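Local coordinates for putative transcriptional regulator protein (Vibrio parahaemolyticus, PDB 3ER6) that is of unknown function but probably acts as a DNA-binding transcription factor, of which this chain contributes the DJ-1/PfpI-like domain, at residues I25-I30 with S174-I179; T33-A38 with E182-H187; I179-E182 with T188-L191. The protein carries 1 engineered substitution. One frame throughout, in Å; residues are numbered along the deposited sequence. Where two conformers were deposited one is given.

Helix 173-184 takes part in all three contacts. In interaction 1 its first half packs against helix 22-37; in interaction 2 its last turn meets the end of that same helix, with about 11 Å between the two contact centres. Interaction 3 joins helix 173-184 to helix 186-195, which follows it directly, and its centre lies about 10 Å from that of interaction 1 and about 5 Å from that of interaction 2. Interactions 2 and 3 touch at Ala34, whose CB lies 3.7 Å from Val180 CG2 and whose O lies 3.3 Å from Thr188 CG2, so three helices converge there. Interaction 1 is the most central, about 9 Å from the centre of the chain. All three are structural packing between helices.

Interaction 1: residues I25-I30 with S174-I179; sequences ISSLEI and SVMLEI
Met176 reaches from helix 173-184 to helix 22-37 and ends against Ser27, while Ile30, one helical turn further on, lies beside the root of the methionine. The tight part is at the methyl end, which packs against both the hydroxyl and the CB of the serine: Met176 CE sits 3.3 Å from Ser27 OG and 3.6 Å from Ser27 CB, and the sulfur follows, with Met176 SD 3.9 Å from Ser27 CB. Bends at chi2 (-31°) and chi3 (138°) turn the methionine chain, which first heads for the other helix, down to the serine. Although Ser27 OG is close to the methyl, it forms no hydrogen bond across the contact. With OG beside its own backbone N, chi1 -59°, it bonds back to the carbonyl of Ser23 in the preceding turn, so this buried hydroxyl is satisfied within its own helix. The Ile30 part is looser. Its CG2 meets Met176 CB at 4.1 Å, and the two side chains run at about a right angle, so they share one point of approach and do not lie alongside each other. The backbones stay 7.0 Å apart even at their nearest, between Ser27 CA and Met176 CA. Below the contact is the central sheet: Met176 rests on Val112, and Ser27 on Ile114 and Ile79. The far flank of segment 174-179 turns outward, where Ser174 is exposed and Glu178 partly so. The far flank of 25-30 is closed instead by the second subunit, where Glu29 bonds to Tyr170, Phe21 and Ala22 of that chain. Two helices side by side on one face of a largely parallel sheet are characteristic of the alpha/beta sandwich of the DJ-1/PfpI family, within the class I glutaminase-like clan.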
loop_
_atom_site.group_PDB
_atom_site.type_symbol
_atom_site.label_atom_id
_atom_site.label_comp_id
_atom_site.label_asym_id
_atom_site.label_seq_id
_atom_site.Cartn_x
_atom_site.Cartn_y
_atom_site.Cartn_z
ATOM N N ILE A 25 -4.814 0.944 -2.892
ATOM C CA ILE A 25 -5.102 1.867 -1.755
ATOM C C ILE A 25 -3.914 2.851 -1.606
ATOM O O ILE A 25 -4.123 4.043 -1.422
ATOM C CB ILE A 25 -5.228 1.078 -0.430
ATOM C CG1 ILE A 25 -6.194 -0.112 -0.575
ATOM C CG2 ILE A 25 -5.603 2.028 0.801
ATOM C CD1 ILE A 25 -7.591 0.354 -1.054
ATOM N N SER A 26 -2.652 2.366 -1.674
ATOM C CA SER A 26 -1.530 3.304 -1.502
ATOM C C SER A 26 -1.530 4.366 -2.628
ATOM O O SER A 26 -1.205 5.521 -2.372
ATOM C CB SER A 26 -0.176 2.574 -1.426
ATOM O OG SER A 26 0.091 1.897 -2.636
ATOM N N SER A 27 -1.923 3.977 -3.840
ATOM C CA SER A 27 -1.920 4.895 -4.961
ATOM C C SER A 27 -2.935 5.990 -4.695
ATOM O O SER A 27 -2.639 7.134 -4.947
ATOM C CB SER A 27 -2.225 4.215 -6.307
ATOM O OG SER A 27 -1.268 3.188 -6.581
ATOM N N LEU A 28 -4.120 5.636 -4.188
ATOM C CA LEU A 28 -5.094 6.663 -3.846
ATOM C C LEU A 28 -4.645 7.540 -2.683
ATOM O O LEU A 28 -4.929 8.751 -2.660
ATOM C CB LEU A 28 -6.474 6.040 -3.518
ATOM C CG LEU A 28 -7.134 5.284 -4.690
ATOM C CD1 LEU A 28 -8.541 4.804 -4.332
ATOM C CD2 LEU A 28 -7.116 6.094 -6.040
ATOM N N GLU A 29 -4.021 6.941 -1.679
ATOM C CA GLU A 29 -3.512 7.760 -0.580
ATOM C C GLU A 29 -2.537 8.764 -1.130
ATOM O O GLU A 29 -2.540 9.907 -0.688
ATOM C CB GLU A 29 -2.784 6.844 0.426
ATOM C CG GLU A 29 -3.853 6.025 1.229
ATOM C CD GLU A 29 -3.289 4.987 2.253
ATOM O OE1 GLU A 29 -2.089 4.958 2.478
ATOM O OE2 GLU A 29 -4.108 4.218 2.790
ATOM N N ILE A 30 -1.659 8.356 -2.066
ATOM C CA ILE A 30 -0.667 9.312 -2.589
ATOM C C ILE A 30 -1.394 10.370 -3.423
ATOM O O ILE A 30 -1.173 11.550 -3.261
ATOM C CB ILE A 30 0.453 8.606 -3.470
ATOM C CG1 ILE A 30 1.311 7.670 -2.596
ATOM C CG2 ILE A 30 1.397 9.677 -4.245
ATOM C CD1 ILE A 30 2.149 6.667 -3.376
ATOM N N SER A 174 7.380 6.694 -9.137
ATOM C CA SER A 174 7.688 7.454 -10.326
ATOM C C SER A 174 6.418 7.721 -11.157
ATOM O O SER A 174 6.210 8.853 -11.619
ATOM C CB SER A 174 8.839 6.879 -11.159
ATOM O OG SER A 174 8.413 5.736 -11.857
ATOM N N VAL A 175 5.564 6.710 -11.318
ATOM C CA VAL A 175 4.325 6.927 -12.073
ATOM C C VAL A 175 3.357 7.887 -11.392
ATOM O O VAL A 175 2.810 8.803 -12.020
ATOM C CB VAL A 175 3.610 5.569 -12.458
ATOM C CG1 VAL A 175 2.212 5.811 -12.861
ATOM C CG2 VAL A 175 4.375 4.861 -13.622
ATOM N N MET A 176 3.108 7.659 -10.099
ATOM C CA MET A 176 2.147 8.482 -9.366
ATOM C C MET A 176 2.589 9.982 -9.377
ATOM O O MET A 176 1.783 10.891 -9.596
ATOM C CB MET A 176 1.963 7.920 -7.938
ATOM C CG MET A 176 0.954 6.696 -7.870
ATOM S SD MET A 176 -0.478 6.460 -8.964
ATOM C CE MET A 176 -0.389 4.692 -9.325
ATOM N N LEU A 177 3.883 10.216 -9.182
ATOM C CA LEU A 177 4.404 11.601 -9.207
ATOM C C LEU A 177 4.352 12.223 -10.599
ATOM O O LEU A 177 4.133 13.418 -10.741
ATOM C CB LEU A 177 5.841 11.685 -8.671
ATOM C CG LEU A 177 5.970 11.287 -7.204
ATOM C CD1 LEU A 177 7.433 11.348 -6.835
ATOM C CD2 LEU A 177 5.116 12.194 -6.281
ATOM N N GLU A 178 4.533 11.398 -11.616
ATOM C CA GLU A 178 4.382 11.885 -12.958
ATOM C C GLU A 178 2.982 12.417 -13.164
ATOM O O GLU A 178 2.823 13.538 -13.608
ATOM C CB GLU A 178 4.699 10.778 -13.959
ATOM C CG GLU A 178 4.867 11.309 -15.361
ATOM C CD GLU A 178 6.056 12.285 -15.490
ATOM O OE1 GLU A 178 5.861 13.268 -16.221
ATOM O OE2 GLU A 178 7.147 12.088 -14.864
ATOM N N ILE A 179 1.980 11.638 -12.782
ATOM C CA ILE A 179 0.594 12.035 -12.916
ATOM C C ILE A 179 0.340 13.273 -12.045
ATOM O O ILE A 179 -0.306 14.248 -12.499
ATOM C CB ILE A 179 -0.324 10.873 -12.472
ATOM C CG1 ILE A 179 -0.263 9.696 -13.461
ATOM C CG2 ILE A 179 -1.748 11.337 -12.221
ATOM C CD1 ILE A 179 -0.620 10.094 -14.749
#

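Interaction 2: residues T33-A38 with E182-H187; sequences TAAEFA and EYFGKH
The Phe184 ring lies against Ala38 and Ala35, whose methyls approach it obliquely, while CB of the preceding Tyr183 stands 4.1 Å above the centre of one ring face. The ring of Phe40 also meets it, the two planes inclined at about 60°. This packing lies at the end of two neighbouring helices of the DJ-1/PfpI-type alpha/beta fold, where helix 22-37 ends at Phe37, with Ala38 just beyond it, and 173-184 ends at Phe184. Leu9 of strand 9-14 touches the same phenylalanine, tying the helix end to the sheet. Having CG beside the backbone N (chi1 -58°) turns the ring along the end of the other helix, so each alanine meets a different part of it. Ala38 CB is closest, 3.6 Å from Phe184 CD1. Gly185, with a positive phi of 97°, breaks the helix and serves as the N-cap of helix 186-195, so the chain changes direction immediately after the aromatic. Phe37, which does not meet 182-187, packs on Leu191 and Phe195 of that helix, with Thr33 O 3.6 Å above its ring plane and offset toward the rim. Further along the Phe184 ring, CZ rests 4.0 Å from Ala35 CB.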
loop_
_atom_site.group_PDB
_atom_site.type_symbol
_atom_site.label_atom_id
_atom_site.label_comp_id
_atom_site.label_asym_id
_atom_site.label_seq_id
_atom_site.Cartn_x
_atom_site.Cartn_y
_atom_site.Cartn_z
ATOM N N THR A 33 -3.423 12.808 -1.120
ATOM C CA THR A 33 -2.459 13.628 -0.383
ATOM C C THR A 33 -1.908 14.780 -1.235
ATOM O O THR A 33 -1.822 15.904 -0.782
ATOM C CB THR A 33 -1.327 12.743 0.272
ATOM O OG1 THR A 33 -1.966 11.766 1.130
ATOM C CG2 THR A 33 -0.318 13.617 1.092
ATOM N N ALA A 34 -1.527 14.478 -2.470
ATOM C CA ALA A 34 -1.015 15.501 -3.405
ATOM C C ALA A 34 -2.110 16.525 -3.761
ATOM O O ALA A 34 -1.839 17.734 -3.844
ATOM C CB ALA A 34 -0.542 14.815 -4.652
ATOM N N ALA A 35 -3.330 16.057 -3.958
ATOM C CA ALA A 35 -4.447 16.982 -4.198
ATOM C C ALA A 35 -4.606 17.959 -2.998
ATOM O O ALA A 35 -4.889 19.179 -3.173
ATOM C CB ALA A 35 -5.744 16.193 -4.455
ATOM N N GLU A 36 -4.403 17.456 -1.772
ATOM C CA GLU A 36 -4.404 18.338 -0.595
ATOM C C GLU A 36 -3.213 19.300 -0.634
ATOM O O GLU A 36 -3.376 20.516 -0.402
ATOM C CB GLU A 36 -4.401 17.563 0.738
ATOM C CG GLU A 36 -4.234 18.513 1.956
ATOM C CD GLU A 36 -3.971 17.792 3.282
ATOM O OE1 GLU A 36 -3.689 16.562 3.249
ATOM O OE2 GLU A 36 -4.025 18.468 4.347
ATOM N N PHE A 37 -2.020 18.840 -1.001
ATOM C CA PHE A 37 -0.908 19.782 -1.142
ATOM C C PHE A 37 -1.190 20.862 -2.198
ATOM O O PHE A 37 -0.691 22.000 -2.064
ATOM C CB PHE A 37 0.386 19.148 -1.635
ATOM C CG PHE A 37 1.003 18.140 -0.701
ATOM C CD1 PHE A 37 0.890 18.253 0.671
ATOM C CD2 PHE A 37 1.752 17.098 -1.225
ATOM C CE1 PHE A 37 1.484 17.311 1.505
ATOM C CE2 PHE A 37 2.348 16.158 -0.395
ATOM C CZ PHE A 37 2.199 16.256 0.974
ATOM N N ALA A 38 -1.925 20.496 -3.252
ATOM C CA ALA A 38 -2.260 21.437 -4.321
ATOM C C ALA A 38 -3.441 22.331 -3.941
ATOM O O ALA A 38 -3.819 23.189 -4.709
ATOM C CB ALA A 38 -2.607 20.661 -5.630
ATOM N N GLU A 182 1.713 16.316 -13.897
ATOM C CA GLU A 182 0.782 16.634 -15.003
ATOM C C GLU A 182 -0.419 17.440 -14.587
ATOM O O GLU A 182 -0.758 18.405 -15.273
ATOM C CB GLU A 182 0.312 15.356 -15.690
ATOM C CG GLU A 182 1.439 14.731 -16.433
ATOM C CD GLU A 182 0.982 13.657 -17.406
ATOM O OE1 GLU A 182 0.124 13.986 -18.286
ATOM O OE2 GLU A 182 1.517 12.512 -17.285
ATOM N N TYR A 183 -1.080 17.063 -13.487
ATOM C CA TYR A 183 -2.307 17.773 -13.105
ATOM C C TYR A 183 -2.106 18.960 -12.209
ATOM O O TYR A 183 -2.889 19.917 -12.289
ATOM C CB TYR A 183 -3.280 16.810 -12.433
ATOM C CG TYR A 183 -3.876 15.839 -13.424
ATOM C CD1 TYR A 183 -4.911 16.245 -14.280
ATOM C CD2 TYR A 183 -3.414 14.545 -13.513
ATOM C CE1 TYR A 183 -5.465 15.367 -15.192
ATOM C CE2 TYR A 183 -3.967 13.632 -14.444
ATOM C CZ TYR A 183 -4.991 14.063 -15.287
ATOM O OH TYR A 183 -5.568 13.187 -16.201
ATOM N N PHE A 184 -1.091 18.872 -11.330
ATOM C CA PHE A 184 -0.921 19.831 -10.255
ATOM C C PHE A 184 0.383 20.648 -10.342
ATOM O O PHE A 184 0.533 21.654 -9.644
ATOM C CB PHE A 184 -1.012 19.139 -8.876
ATOM C CG PHE A 184 -2.296 18.421 -8.645
ATOM C CD1 PHE A 184 -3.510 19.109 -8.699
ATOM C CD2 PHE A 184 -2.313 17.064 -8.363
ATOM C CE1 PHE A 184 -4.713 18.457 -8.489
ATOM C CE2 PHE A 184 -3.526 16.406 -8.141
ATOM C CZ PHE A 184 -4.722 17.095 -8.203
ATOM N N GLY A 185 1.335 20.220 -11.159
ATOM C CA GLY A 185 2.548 20.983 -11.335
ATOM C C GLY A 185 3.739 20.533 -10.501
ATOM O O GLY A 185 3.644 19.608 -9.662
ATOM N N LYS A 186 4.851 21.224 -10.690
ATOM C CA LYS A 186 6.122 20.778 -10.137
ATOM C C LYS A 186 6.220 20.803 -8.618
ATOM O O LYS A 186 6.733 19.857 -7.985
ATOM C CB LYS A 186 7.304 21.584 -10.715
ATOM C CG LYS A 186 7.914 20.940 -11.940
ATOM C CD LYS A 186 9.228 21.644 -12.393
ATOM C CE LYS A 186 8.926 22.957 -13.181
ATOM N NZ LYS A 186 8.473 22.659 -14.591
ATOM N N HIS A 187 5.759 21.891 -8.027
ATOM C CA HIS A 187 5.914 22.044 -6.593
ATOM C C HIS A 187 5.118 20.949 -5.883
ATOM O O HIS A 187 5.588 20.357 -4.907
ATOM C CB HIS A 187 5.384 23.450 -6.167
ATOM C CG HIS A 187 6.437 24.520 -6.191
ATOM N ND1 HIS A 187 7.744 24.280 -5.826
ATOM C CD2 HIS A 187 6.385 25.820 -6.581
ATOM C CE1 HIS A 187 8.456 25.379 -5.996
ATOM N NE2 HIS A 187 7.647 26.338 -6.416
#

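Interaction 3: residues I179-E182 with T188-L191; sequences IVEE and TRNL
Arg189 and Glu181 form a salt bridge between the two helices: NH1 of Arg189 donates to Glu181 OE1 over 2.9 Å. The N-H points rather poorly, at 133°, although the nitrogen meets the oxygen nearly along its C-O bond. The carboxylate and guanidinium planes stand 87° apart, and a single oxygen makes the bond, from a position tilted out of the guanidinium plane. That oxygen also comes close to the arginine chain, with Arg189 CD 3.4 Å from Glu181 OE1. A bend at chi2 (-129°) swings the arginine obliquely across the extended glutamate. NH1 has a second acidic neighbour in Glu178, at long range and weak, which would add to the negative surroundings of the guanidinium. Only the short break at Gly185 separates helices 173-184 and 186-195, and this pair lies at the C-terminal end of the modelled chain, beyond which the AraC-type DNA-binding region probably follows in the whole protein. Beneath the ion pair the chains pack directly, Glu181 CB lying 3.8 Å from Arg189 CB. Further in, Val180 CG1 touches Thr188 CG2 at 3.7 Å, the side chains crossing at about a right angle, and both residues rest on Ala34 of helix 22-37.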
loop_
_atom_site.group_PDB
_atom_site.type_symbol
_atom_site.label_atom_id
_atom_site.label_comp_id
_atom_site.label_asym_id
_atom_site.label_seq_id
_atom_site.Cartn_x
_atom_site.Cartn_y
_atom_site.Cartn_z
ATOM N N ILE A 179 1.980 11.638 -12.782
ATOM C CA ILE A 179 0.594 12.035 -12.916
ATOM C C ILE A 179 0.340 13.273 -12.045
ATOM O O ILE A 179 -0.306 14.248 -12.499
ATOM C CB ILE A 179 -0.324 10.873 -12.472
ATOM C CG1 ILE A 179 -0.263 9.696 -13.461
ATOM C CG2 ILE A 179 -1.748 11.337 -12.221
ATOM C CD1 ILE A 179 -0.620 10.094 -14.749
ATOM N N VAL A 180 0.879 13.270 -10.809
ATOM C CA VAL A 180 0.789 14.475 -9.975
ATOM C C VAL A 180 1.362 15.702 -10.683
ATOM O O VAL A 180 0.735 16.739 -10.668
ATOM C CB VAL A 180 1.465 14.310 -8.578
ATOM C CG1 VAL A 180 1.499 15.677 -7.811
ATOM C CG2 VAL A 180 0.671 13.308 -7.798
ATOM N N GLU A 181 2.539 15.594 -11.312
ATOM C CA GLU A 181 3.102 16.780 -11.948
ATOM C C GLU A 181 2.209 17.254 -13.117
ATOM O O GLU A 181 1.949 18.433 -13.269
ATOM C CB GLU A 181 4.540 16.518 -12.407
ATOM C CG GLU A 181 5.112 17.723 -13.043
ATOM C CD GLU A 181 6.581 17.574 -13.350
ATOM O OE1 GLU A 181 7.222 16.630 -12.833
ATOM O OE2 GLU A 181 7.073 18.419 -14.114
ATOM N N GLU A 182 1.713 16.316 -13.897
ATOM C CA GLU A 182 0.782 16.634 -15.003
ATOM C C GLU A 182 -0.419 17.440 -14.587
ATOM O O GLU A 182 -0.758 18.405 -15.273
ATOM C CB GLU A 182 0.312 15.356 -15.690
ATOM C CG GLU A 182 1.439 14.731 -16.433
ATOM C CD GLU A 182 0.982 13.657 -17.406
ATOM O OE1 GLU A 182 0.124 13.986 -18.286
ATOM O OE2 GLU A 182 1.517 12.512 -17.285
ATOM N N THR A 188 3.876 20.744 -6.326
ATOM C CA THR A 188 3.034 19.636 -5.778
ATOM C C THR A 188 3.724 18.267 -5.932
ATOM O O THR A 188 3.758 17.449 -4.993
ATOM C CB THR A 188 1.630 19.660 -6.417
ATOM O OG1 THR A 188 1.054 20.974 -6.251
ATOM C CG2 THR A 188 0.626 18.615 -5.772
ATOM N N ARG A 189 4.297 18.015 -7.109
ATOM C CA ARG A 189 5.053 16.802 -7.309
ATOM C C ARG A 189 6.204 16.761 -6.321
ATOM O O ARG A 189 6.497 15.709 -5.722
ATOM C CB ARG A 189 5.573 16.703 -8.749
ATOM C CG ARG A 189 6.369 15.412 -9.010
ATOM C CD ARG A 189 7.761 15.690 -9.658
ATOM N NE ARG A 189 8.487 14.431 -9.885
ATOM C CZ ARG A 189 8.313 13.606 -10.942
ATOM N NH1 ARG A 189 7.484 13.896 -11.924
ATOM N NH2 ARG A 189 9.005 12.476 -11.022
ATOM N N ASN A 190 6.893 17.874 -6.142
ATOM C CA ASN A 190 8.108 17.838 -5.277
ATOM C C ASN A 190 7.668 17.625 -3.838
ATOM O O ASN A 190 8.347 16.920 -3.110
ATOM C CB ASN A 190 8.950 19.138 -5.382
ATOM C CG ASN A 190 9.649 19.284 -6.722
ATOM O OD1 ASN A 190 9.720 18.327 -7.505
ATOM N ND2 ASN A 190 10.099 20.500 -7.030
ATOM N N LEU A 191 6.535 18.216 -3.434
ATOM C CA LEU A 191 5.989 17.996 -2.074
ATOM C C LEU A 191 5.626 16.531 -1.903
ATOM O O LEU A 191 5.933 15.911 -0.877
ATOM C CB LEU A 191 4.757 18.885 -1.794
ATOM C CG LEU A 191 5.097 20.377 -1.469
ATOM C CD1 LEU A 191 4.017 21.321 -1.883
ATOM C CD2 LEU A 191 5.500 20.562 0.023
#